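Putative glutathione-regulated potassium-efflux system protein KefB (Vibrio parahaemolyticus RIMD 2210633, PDB 3C85) probably works as a glutathione-gated potassium/proton antiporter, of which this chain carries the nucleotide-binding TrkA-N domain, a Rossmann-type regulatory module that binds AMP. Local coordinates at residues 45-49 / 50-54. Numbering follows the deposited sequence.
Sequences LGMGR and IGTGA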
loop_
_atom_site.group_PDB
_atom_site.type_symbol
_atom_site.label_atom_id
_atom_site.label_comp_id
_atom_site.label_asym_id
_atom_site.label_seq_id
_atom_site.Cartn_x
_atom_site.Cartn_y
_atom_site.Cartn_z
ATOM N N LEU A 45 -7.800 12.575 -6.946
ATOM C CA LEU A 45 -8.720 12.127 -7.975
ATOM C C LEU A 45 -8.955 10.623 -7.794
ATOM O O LEU A 45 -8.076 9.806 -8.126
ATOM C CB LEU A 45 -8.110 12.416 -9.343
ATOM C CG LEU A 45 -7.801 13.909 -9.628
ATOM C CD1 LEU A 45 -7.173 14.047 -11.017
ATOM C CD2 LEU A 45 -9.097 14.711 -9.553
ATOM N N GLY A 46 -10.130 10.249 -7.296
ATOM C CA GLY A 46 -10.439 8.819 -7.092
ATOM C C GLY A 46 -10.461 8.698 -5.596
ATOM O O GLY A 46 -9.446 8.969 -4.957
HETATM N N MSE A 47 -11.613 8.326 -5.032
HETATM C CA MSE A 47 -11.717 8.112 -3.584
HETATM C C MSE A 47 -12.206 6.703 -3.261
HETATM O O MSE A 47 -13.092 6.505 -2.400
HETATM C CB MSE A 47 -12.622 9.189 -2.926
HETATM C CG MSE A 47 -12.007 10.532 -2.922
HETATM SE SE MSE A 47 -10.489 10.741 -1.733
HETATM C CE MSE A 47 -11.392 10.409 -0.023
ATOM N N GLY A 48 -11.634 5.733 -3.967
ATOM C CA GLY A 48 -11.759 4.287 -3.628
ATOM C C GLY A 48 -10.819 4.150 -2.447
ATOM O O GLY A 48 -10.452 5.166 -1.855
ATOM N N ARG A 49 -10.412 2.933 -2.125
ATOM C CA ARG A 49 -9.632 2.670 -0.952
ATOM C C ARG A 49 -8.255 3.341 -0.942
ATOM O O ARG A 49 -7.829 3.797 0.055
ATOM C CB ARG A 49 -9.564 1.166 -0.677
ATOM C CG ARG A 49 -10.900 0.558 -0.297
ATOM C CD ARG A 49 -10.775 -0.810 0.276
ATOM N NE ARG A 49 -10.340 -0.736 1.642
ATOM C CZ ARG A 49 -11.148 -0.599 2.671
ATOM N NH1 ARG A 49 -12.444 -0.541 2.475
ATOM N NH2 ARG A 49 -10.661 -0.535 3.882
ATOM N N ILE A 50 -7.608 3.417 -2.087
ATOM C CA ILE A 50 -6.311 4.114 -2.135
ATOM C C ILE A 50 -6.455 5.614 -1.800
ATOM O O ILE A 50 -5.780 6.164 -0.871
ATOM C CB ILE A 50 -5.559 3.885 -3.463
ATOM C CG1 ILE A 50 -5.259 2.392 -3.665
ATOM C CG2 ILE A 50 -4.221 4.669 -3.484
ATOM C CD1 ILE A 50 -4.651 2.114 -5.020
ATOM N N GLY A 51 -7.318 6.282 -2.549
ATOM C CA GLY A 51 -7.523 7.745 -2.377
ATOM C C GLY A 51 -7.974 8.080 -0.971
ATOM O O GLY A 51 -7.561 9.089 -0.388
ATOM N N THR A 52 -8.798 7.202 -0.402
ATOM C CA THR A 52 -9.279 7.383 0.978
ATOM C C THR A 52 -8.149 7.240 2.017
ATOM O O THR A 52 -8.056 8.037 2.943
ATOM C CB THR A 52 -10.430 6.435 1.298
ATOM O OG1 THR A 52 -11.480 6.618 0.332
ATOM C CG2 THR A 52 -10.940 6.717 2.738
ATOM N N GLY A 53 -7.277 6.237 1.860
ATOM C CA GLY A 53 -6.140 6.147 2.753
ATOM C C GLY A 53 -5.208 7.329 2.658
ATOM O O GLY A 53 -4.664 7.789 3.665
ATOM N N ALA A 54 -4.997 7.817 1.444
ATOM C CA ALA A 54 -4.186 9.019 1.267
ATOM C C ALA A 54 -4.837 10.255 1.920
ATOM O O ALA A 54 -4.181 11.036 2.677
ATOM C CB ALA A 54 -3.927 9.252 -0.262
HETATM O O HOH W 1 -8.812 5.527 -4.951
#
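T52 and G48 meet where the loop after strand 42-45 turns into helix 49-62, a compact instance of a glycine-rich strand-turn-helix junction: G48 is the N-cap residue, its O accepts the first helical bond from T52 N at 3.0 Å, and G53 N bonds to R49 O. The same G48 O is gripped again by T52 OG1, 2.8 Å away and well above the carbonyl plane; with chi1 near -56° the hydroxyl lies beside its own backbone N, which brings both donors of T52 onto one oxygen. Selenomethionine M47 bends at chi2 and chi3 and crosses the T52 side chain at about a right angle, its SE 3.6 Å from G51 O. G51 CA lies 3.4 Å from G46 O in a nearly straight CH···O contact, a close approach that the lack of a side chain on G51 allows. A water accepts from G51 N and, weakly, from G48 N. The turn is consistent with the GxGxxG loop of Rossmann-type folds, and lies beside the AMP-binding residues R72 and E70, the latter bonded to M47 N. Strand 42-45 lies between strands 66-70 and 108-111 of the parallel sheet, while R49 and I50 pack on Y160 of the second subunit.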